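Local coordinates for NAD-dependent L-serine dehydrogenase (Pseudomonas aeruginosa, PDB 3OBB), which oxidises L-serine and methyl-L-serine with NAD(+) as the hydride acceptor and works as a homotetramer built as a dimer of dimers, at residues A163-D166 with G167-Q170; N177-L180 with A181-I185; L271-Y274 with R275-L278; S288-Q291 with K292-D295. All coordinates share one frame; numbering follows the deposited sequence.

The four contacts come in series along the chain and illustrate how short-range packing is repeated through a two-domain dehydrogenase. Contact 1 is the junction where strand 159-164, an outermost strand of the sheet within the chain, hands over to helix 168-196. Contact 2 lies further along that same helix, its centre about 21 Å from the centre of contact 1. Contacts 3 and 4, on helix 265-279 and on the turn leading into helix 291-294, close around it: the centres of contacts 2, 3 and 4 are about 11 to 13 Å apart. I185, Y274, L277 and V290 meet there, giving the helical C-terminal domain a shared apolar core.

Contact 1 (A163-D166 with G167-Q170); sequences AGPD and GAGQ
A168 lays its methyl group over G164 and the P165 ring, with CB 3.5 Å from CA of G164 and 4.1 Å from CD of P165. The stretch is a strand-turn-helix junction: strand 159-164 ends, a type II beta turn runs from P165 to A168, and helix 168-196 begins, with G167 at its N-cap position. The turn is closed by one bond, from A168 N to P165 O, 3.0 Å long and with an N-H...O angle of 156°. G167, at the third position of the turn, adopts a positive phi of 86°. D166 OD2 forms a salt bridge with R112 NE, on helix 101-112. D120 accepts hydrogen bonds from the backbone N atoms of G167 and Q170, consistent with an acidic group placed at the positive end of the helix dipole. The junction leads directly to K173, the active-site lysine, one turn further along the helix. I207 and L199 of a second subunit pack on A163 and A168 respectively. From the end of the strand, A163 brings its CB to 3.4 Å from A168 O.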
loop_
_atom_site.group_PDB
_atom_site.type_symbol
_atom_site.label_atom_id
_atom_site.label_comp_id
_atom_site.label_asym_id
_atom_site.label_seq_id
_atom_site.Cartn_x
_atom_site.Cartn_y
_atom_site.Cartn_z
ATOM N N ALA A 163 -2.486 -5.531 30.401
ATOM C CA ALA A 163 -3.096 -5.089 29.172
ATOM C C ALA A 163 -4.614 -5.328 29.157
ATOM O O ALA A 163 -5.351 -4.604 28.485
ATOM C CB ALA A 163 -2.434 -5.764 27.998
ATOM N N GLY A 164 -5.077 -6.331 29.901
ATOM C CA GLY A 164 -6.511 -6.641 29.956
ATOM C C GLY A 164 -6.758 -8.099 30.330
ATOM O O GLY A 164 -5.857 -8.746 30.934
ATOM N N PRO A 165 -7.936 -8.652 29.939
ATOM C CA PRO A 165 -8.214 -10.055 30.296
ATOM C C PRO A 165 -7.407 -11.081 29.460
ATOM O O PRO A 165 -6.372 -10.734 28.864
ATOM C CB PRO A 165 -9.735 -10.190 30.081
ATOM C CG PRO A 165 -10.047 -9.164 28.999
ATOM C CD PRO A 165 -9.026 -8.046 29.147
ATOM N N ASP A 166 -7.864 -12.328 29.438
ATOM C CA ASP A 166 -7.158 -13.397 28.745
ATOM C C ASP A 166 -6.880 -13.057 27.301
ATOM O O ASP A 166 -7.790 -12.676 26.597
ATOM C CB ASP A 166 -7.981 -14.676 28.789
ATOM C CG ASP A 166 -8.021 -15.295 30.162
ATOM O OD1 ASP A 166 -7.267 -14.853 31.058
ATOM O OD2 ASP A 166 -8.781 -16.252 30.326
ATOM N N GLY A 167 -5.627 -13.232 26.865
ATOM C CA GLY A 167 -5.235 -12.920 25.488
ATOM C C GLY A 167 -4.835 -11.474 25.190
ATOM O O GLY A 167 -4.286 -11.185 24.112
ATOM N N ALA A 168 -5.088 -10.569 26.142
ATOM C CA ALA A 168 -4.877 -9.118 25.947
ATOM C C ALA A 168 -3.409 -8.747 25.885
ATOM O O ALA A 168 -3.042 -7.742 25.257
ATOM C CB ALA A 168 -5.547 -8.336 27.035
ATOM N N GLY A 169 -2.556 -9.567 26.512
ATOM C CA GLY A 169 -1.121 -9.342 26.422
ATOM C C GLY A 169 -0.697 -9.560 24.984
ATOM O O GLY A 169 0.050 -8.763 24.427
ATOM N N GLN A 170 -1.173 -10.639 24.361
ATOM C CA GLN A 170 -0.824 -10.869 22.952
ATOM C C GLN A 170 -1.388 -9.782 22.091
ATOM O O GLN A 170 -0.764 -9.428 21.112
ATOM C CB GLN A 170 -1.294 -12.230 22.434
ATOM C CG GLN A 170 -0.747 -13.442 23.202
ATOM C CD GLN A 170 0.773 -13.557 23.186
ATOM O OE1 GLN A 170 1.451 -12.964 22.344
ATOM N NE2 GLN A 170 1.308 -14.341 24.107
#

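Contact 2 (N177-L180 with A181-I185); sequences NQLL and AVLMI
The backbone is regular alpha-helix, in which A181, V182, L183 and M184 each give their N-H to the carbonyl four residues earlier; the bond from L183 N to L179 O is 2.8 Å long and lies nearly along the C=O axis. Among the side chains, L180 and L183 meet by their methyl ends, CD1 to CD1 at 4.0 Å, the two chains crossing obliquely. With chi1 at 60°, CG of L183 sits between its own backbone N and carbonyl carbon, which turns the branch back along the helix and brings CG to 3.5 Å from both L179 O and L180 O. The other methyl, CD2, also lies near L179 O and is 4.4 Å from L179 CG. V182 sets CG2 3.2 Å from Q178 O, against the preceding turn. All of this belongs to the long helix 168-196, which carries the active-site residue K173 and runs through the C-terminal domain of this HIBADH-related enzyme. N177 stands at the active-site end: its ND2 is hydrogen-bonded to D249 and more weakly to a sulfonate oxygen of a buffer molecule. L180 and L183 pack on helix 216-220 through W216 and A217, while G213 of a second subunit touches L179 and L183. M184, present as selenomethionine, holds CG opposite its backbone N (chi1 178°) and then bends at chi2 and chi3; the side chain packs on Y221 and F287, and SE lies 3.7 Å from S288 CB. Its CB remains 3.3 Å from L180 O.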
loop_
_atom_site.group_PDB
_atom_site.type_symbol
_atom_site.label_atom_id
_atom_site.label_comp_id
_atom_site.label_asym_id
_atom_site.label_seq_id
_atom_site.Cartn_x
_atom_site.Cartn_y
_atom_site.Cartn_z
ATOM N N ASN A 177 4.064 -4.180 18.033
ATOM C CA ASN A 177 5.086 -4.551 17.056
ATOM C C ASN A 177 4.730 -4.220 15.626
ATOM O O ASN A 177 5.619 -3.858 14.838
ATOM C CB ASN A 177 5.588 -5.992 17.235
ATOM C CG ASN A 177 6.664 -6.070 18.317
ATOM O OD1 ASN A 177 6.606 -5.279 19.255
ATOM N ND2 ASN A 177 7.680 -6.957 18.161
ATOM N N GLN A 178 3.440 -4.294 15.297
ATOM C CA GLN A 178 3.002 -3.838 13.988
ATOM C C GLN A 178 3.232 -2.325 13.803
ATOM O O GLN A 178 3.663 -1.857 12.733
ATOM C CB GLN A 178 1.548 -4.192 13.723
ATOM C CG GLN A 178 1.136 -3.839 12.295
ATOM C CD GLN A 178 -0.295 -4.285 11.962
ATOM O OE1 GLN A 178 -1.260 -3.873 12.623
ATOM N NE2 GLN A 178 -0.431 -5.107 10.936
ATOM N N LEU A 179 2.924 -1.560 14.848
ATOM C CA LEU A 179 3.186 -0.139 14.823
ATOM C C LEU A 179 4.719 0.143 14.693
ATOM O O LEU A 179 5.127 1.022 13.935
ATOM C CB LEU A 179 2.561 0.571 16.032
ATOM C CG LEU A 179 2.812 2.089 16.103
ATOM C CD1 LEU A 179 2.387 2.844 14.810
ATOM C CD2 LEU A 179 2.050 2.677 17.266
ATOM N N LEU A 180 5.537 -0.615 15.412
ATOM C CA LEU A 180 7.002 -0.502 15.271
ATOM C C LEU A 180 7.473 -0.707 13.827
ATOM O O LEU A 180 8.359 0.010 13.349
ATOM C CB LEU A 180 7.721 -1.536 16.150
ATOM C CG LEU A 180 9.241 -1.722 15.965
ATOM C CD1 LEU A 180 10.023 -0.432 16.048
ATOM C CD2 LEU A 180 9.852 -2.849 16.923
ATOM N N ALA A 181 6.881 -1.677 13.143
ATOM C CA ALA A 181 7.298 -1.997 11.804
ATOM C C ALA A 181 6.970 -0.821 10.914
ATOM O O ALA A 181 7.765 -0.411 10.086
ATOM C CB ALA A 181 6.594 -3.277 11.294
ATOM N N VAL A 182 5.770 -0.284 11.078
ATOM C CA VAL A 182 5.329 0.892 10.324
ATOM C C VAL A 182 6.244 2.071 10.598
ATOM O O VAL A 182 6.672 2.741 9.650
ATOM C CB VAL A 182 3.900 1.226 10.724
ATOM C CG1 VAL A 182 3.477 2.632 10.271
ATOM C CG2 VAL A 182 2.964 0.089 10.234
ATOM N N LEU A 183 6.568 2.344 11.877
ATOM C CA LEU A 183 7.415 3.513 12.104
ATOM C C LEU A 183 8.846 3.326 11.620
ATOM O O LEU A 183 9.509 4.306 11.231
ATOM C CB LEU A 183 7.354 4.041 13.556
ATOM C CG LEU A 183 7.765 3.146 14.664
ATOM C CD1 LEU A 183 9.300 3.268 14.813
ATOM C CD2 LEU A 183 6.997 3.562 15.955
HETATM N N MSE A 184 9.299 2.079 11.634
HETATM C CA MSE A 184 10.634 1.749 11.137
HETATM C C MSE A 184 10.747 1.911 9.604
HETATM O O MSE A 184 11.717 2.483 9.068
HETATM C CB MSE A 184 11.091 0.348 11.590
HETATM C CG MSE A 184 12.465 -0.045 11.035
HETATM SE SE MSE A 184 13.922 1.086 11.742
HETATM C CE MSE A 184 14.118 0.382 13.524
ATOM N N ILE A 185 9.746 1.451 8.879
ATOM C CA ILE A 185 9.798 1.648 7.424
ATOM C C ILE A 185 9.590 3.114 7.088
ATOM O O ILE A 185 10.303 3.675 6.245
ATOM C CB ILE A 185 8.784 0.747 6.694
ATOM C CG1 ILE A 185 9.050 -0.708 7.092
ATOM C CG2 ILE A 185 8.918 0.916 5.161
ATOM C CD1 ILE A 185 8.137 -1.717 6.388
#

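Contact 3 (L271-Y274 with R275-L278); sequences LSLY and RLLL
Y274 and L277 form the tightly packed side of this helical stretch, lying next to each other and pointing the same way, with CD1 of the leucine 3.7 Å from CD1 of the ring and 3.8 Å from its CE1. The methyl comes up obliquely to the ring. Y274 is backed by M246 and L250 of helix 243-260, L277 meets V289 and V290, and the phenol OH is hydrogen-bonded to F287 O. The stretch is one alpha-helical segment of helix 265-279, in the all-helical C-terminal domain, and four i to i+4 backbone bonds hold it, among them R275 N to L271 O at 2.9 Å. L271, which also packs on L250 and Q254, meets R275 differently. The bend at chi2 (-139°) brings the arginine's guanidinium to L271, whose CG lies 3.9 Å above the centre of the plane, with CD2 3.6 Å from NH2. NH1 is hydrogen-bonded to S262 O of a third subunit, which also receives S272 and L276. L273 and L276 touch more sparingly, through a single pair of methyls, CD2 to CD2 at 3.9 Å; L273 packs on P265 of a second subunit, and L276 on its counterpart in a fourth. L278, partly exposed, still has CG 3.3 Å from Y274 O.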
loop_
_atom_site.group_PDB
_atom_site.type_symbol
_atom_site.label_atom_id
_atom_site.label_comp_id
_atom_site.label_asym_id
_atom_site.label_seq_id
_atom_site.Cartn_x
_atom_site.Cartn_y
_atom_site.Cartn_z
ATOM N N LEU A 271 4.208 -5.642 6.149
ATOM C CA LEU A 271 4.411 -7.072 5.997
ATOM C C LEU A 271 4.832 -7.471 4.580
ATOM O O LEU A 271 5.766 -8.242 4.413
ATOM C CB LEU A 271 3.175 -7.855 6.453
ATOM C CG LEU A 271 3.174 -9.390 6.312
ATOM C CD1 LEU A 271 4.345 -10.084 7.039
ATOM C CD2 LEU A 271 1.836 -9.973 6.782
ATOM N N SER A 272 4.196 -6.895 3.569
ATOM C CA SER A 272 4.615 -7.126 2.189
ATOM C C SER A 272 6.077 -6.772 1.936
ATOM O O SER A 272 6.760 -7.486 1.238
ATOM C CB SER A 272 3.697 -6.360 1.239
ATOM O OG SER A 272 2.363 -6.886 1.370
ATOM N N LEU A 273 6.539 -5.680 2.526
ATOM C CA LEU A 273 7.916 -5.189 2.383
ATOM C C LEU A 273 8.914 -6.081 3.137
ATOM O O LEU A 273 10.007 -6.401 2.620
ATOM C CB LEU A 273 8.012 -3.722 2.823
ATOM C CG LEU A 273 7.190 -2.734 1.948
ATOM C CD1 LEU A 273 7.285 -1.324 2.499
ATOM C CD2 LEU A 273 7.588 -2.719 0.387
ATOM N N TYR A 274 8.510 -6.530 4.328
ATOM C CA TYR A 274 9.308 -7.530 5.054
ATOM C C TYR A 274 9.430 -8.813 4.266
ATOM O O TYR A 274 10.500 -9.417 4.229
ATOM C CB TYR A 274 8.842 -7.723 6.503
ATOM C CG TYR A 274 9.503 -6.678 7.355
ATOM C CD1 TYR A 274 10.859 -6.799 7.688
ATOM C CD2 TYR A 274 8.822 -5.510 7.740
ATOM C CE1 TYR A 274 11.519 -5.819 8.419
ATOM C CE2 TYR A 274 9.481 -4.511 8.471
ATOM C CZ TYR A 274 10.824 -4.672 8.795
ATOM O OH TYR A 274 11.486 -3.695 9.489
ATOM N N ARG A 275 8.365 -9.211 3.575
ATOM C CA ARG A 275 8.456 -10.447 2.808
ATOM C C ARG A 275 9.421 -10.321 1.626
ATOM O O ARG A 275 10.082 -11.293 1.266
ATOM C CB ARG A 275 7.069 -10.969 2.400
ATOM C CG ARG A 275 6.288 -11.386 3.653
ATOM C CD ARG A 275 5.500 -12.648 3.496
ATOM N NE ARG A 275 4.726 -12.961 4.702
ATOM C CZ ARG A 275 3.402 -13.089 4.754
ATOM N NH1 ARG A 275 2.665 -12.938 3.666
ATOM N NH2 ARG A 275 2.809 -13.373 5.908
ATOM N N LEU A 276 9.487 -9.116 1.047
ATOM C CA LEU A 276 10.454 -8.765 -0.005
ATOM C C LEU A 276 11.870 -8.900 0.530
ATOM O O LEU A 276 12.729 -9.416 -0.131
ATOM C CB LEU A 276 10.221 -7.316 -0.439
ATOM C CG LEU A 276 9.497 -6.997 -1.761
ATOM C CD1 LEU A 276 8.439 -8.025 -2.227
ATOM C CD2 LEU A 276 8.989 -5.536 -1.848
ATOM N N LEU A 277 12.095 -8.453 1.756
ATOM C CA LEU A 277 13.401 -8.596 2.397
ATOM C C LEU A 277 13.784 -10.056 2.533
ATOM O O LEU A 277 14.956 -10.397 2.371
ATOM C CB LEU A 277 13.425 -7.915 3.775
ATOM C CG LEU A 277 13.456 -6.385 3.709
ATOM C CD1 LEU A 277 13.313 -5.829 5.112
ATOM C CD2 LEU A 277 14.755 -5.900 3.014
ATOM N N LEU A 278 12.795 -10.905 2.806
ATOM C CA LEU A 278 13.026 -12.338 2.950
ATOM C C LEU A 278 13.434 -12.967 1.623
ATOM O O LEU A 278 14.402 -13.745 1.591
ATOM C CB LEU A 278 11.825 -13.062 3.566
ATOM C CG LEU A 278 11.221 -12.549 4.903
ATOM C CD1 LEU A 278 10.134 -13.513 5.425
ATOM C CD2 LEU A 278 12.217 -12.247 6.023
#

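Contact 4 (S288-Q291 with K292-D295); sequences SVVQ and KLFD
K292 crosses V289: its CB lies 3.3 Å from V289 O, CG stays near the same oxygen, and CD and CE pass the valine methyl CG2, CE at 3.8 Å. This is a 3-10 turn leading into the short, weakly bonded helix 291-294 near the C-terminus of the helical domain. Rotation about CD-CE (chi4 -80°) turns the lysine NZ aside, where it is hydrogen-bonded to Q298 OE1. In the backbone, three i to i+3 bonds across the contact are joined by a weak i to i+4 bond from D295 N to Q291 O. K292 N to V289 O is 2.8 Å with an angle of 160°, the donor above the carbonyl plane. Q291 O thus takes two N-H groups, from F294 and, weakly, from D295. On the inner face V290 and L293 cross, CG2 to CD1 at 4.0 Å, and both continue onto L277 of helix 265-279. The side chains of Q291 and F294 cross at about a right angle, NE2 lying 4.1 Å from F294 CB, while the same NE2 is hydrogen-bonded to A188 O of helix 168-196. The phenylalanine packs on I185 and A192 of that helix and on P265 of a second subunit. Its ring atoms CD1 and CE1 both come to 3.6 Å from V290 O.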
loop_
_atom_site.group_PDB
_atom_site.type_symbol
_atom_site.label_atom_id
_atom_site.label_comp_id
_atom_site.label_asym_id
_atom_site.label_seq_id
_atom_site.Cartn_x
_atom_site.Cartn_y
_atom_site.Cartn_z
ATOM N N SER A 288 15.884 -3.452 10.950
ATOM C CA SER A 288 16.146 -2.140 10.321
ATOM C C SER A 288 16.832 -2.229 8.944
ATOM O O SER A 288 16.955 -1.225 8.245
ATOM C CB SER A 288 16.846 -1.151 11.287
ATOM O OG SER A 288 18.188 -1.510 11.560
ATOM N N VAL A 289 17.229 -3.436 8.547
ATOM C CA VAL A 289 17.754 -3.747 7.200
ATOM C C VAL A 289 16.764 -3.347 6.090
ATOM O O VAL A 289 17.140 -3.182 4.905
ATOM C CB VAL A 289 18.159 -5.241 7.079
ATOM C CG1 VAL A 289 16.908 -6.159 6.859
ATOM C CG2 VAL A 289 19.192 -5.432 5.975
ATOM N N VAL A 290 15.522 -3.090 6.500
ATOM C CA VAL A 290 14.525 -2.549 5.587
ATOM C C VAL A 290 15.072 -1.284 4.908
ATOM O O VAL A 290 14.661 -0.975 3.800
ATOM C CB VAL A 290 13.158 -2.335 6.330
ATOM C CG1 VAL A 290 13.187 -1.103 7.238
ATOM C CG2 VAL A 290 11.973 -2.298 5.363
ATOM N N GLN A 291 16.007 -0.582 5.571
ATOM C CA GLN A 291 16.723 0.572 4.985
ATOM C C GLN A 291 17.246 0.299 3.571
ATOM O O GLN A 291 17.231 1.180 2.731
ATOM C CB GLN A 291 17.888 1.048 5.897
ATOM C CG GLN A 291 18.498 2.436 5.504
ATOM C CD GLN A 291 17.486 3.577 5.624
ATOM O OE1 GLN A 291 17.334 4.175 6.682
ATOM N NE2 GLN A 291 16.798 3.881 4.535
ATOM N N LYS A 292 17.700 -0.928 3.317
ATOM C CA LYS A 292 18.306 -1.317 2.050
ATOM C C LYS A 292 17.331 -1.245 0.854
ATOM O O LYS A 292 17.749 -1.019 -0.310
ATOM C CB LYS A 292 18.849 -2.739 2.169
ATOM C CG LYS A 292 20.079 -2.873 3.074
ATOM C CD LYS A 292 20.839 -4.159 2.721
ATOM C CE LYS A 292 22.019 -4.415 3.653
ATOM N NZ LYS A 292 23.128 -3.545 3.153
ATOM N N LEU A 293 16.052 -1.467 1.123
ATOM C CA LEU A 293 15.031 -1.227 0.088
ATOM C C LEU A 293 15.126 0.188 -0.517
ATOM O O LEU A 293 14.951 0.370 -1.731
ATOM C CB LEU A 293 13.626 -1.459 0.659
ATOM C CG LEU A 293 13.244 -2.912 0.995
ATOM C CD1 LEU A 293 11.771 -2.965 1.391
ATOM C CD2 LEU A 293 13.519 -3.821 -0.200
ATOM N N PHE A 294 15.472 1.173 0.318
ATOM C CA PHE A 294 15.438 2.593 -0.085
ATOM C C PHE A 294 16.779 3.226 -0.400
ATOM O O PHE A 294 16.817 4.256 -1.083
ATOM C CB PHE A 294 14.739 3.420 0.994
ATOM C CG PHE A 294 13.457 2.816 1.457
ATOM C CD1 PHE A 294 13.381 2.192 2.696
ATOM C CD2 PHE A 294 12.339 2.842 0.637
ATOM C CE1 PHE A 294 12.204 1.627 3.133
ATOM C CE2 PHE A 294 11.147 2.261 1.056
ATOM C CZ PHE A 294 11.086 1.647 2.306
ATOM N N ASP A 295 17.859 2.646 0.127
ATOM C CA ASP A 295 19.211 3.252 0.070
ATOM C C ASP A 295 19.995 2.482 -0.961
ATOM O O ASP A 295 20.308 1.301 -0.752
ATOM C CB ASP A 295 19.904 3.181 1.442
ATOM C CG ASP A 295 21.350 3.722 1.447
ATOM O OD1 ASP A 295 21.976 3.561 2.542
ATOM O OD2 ASP A 295 21.859 4.314 0.435
#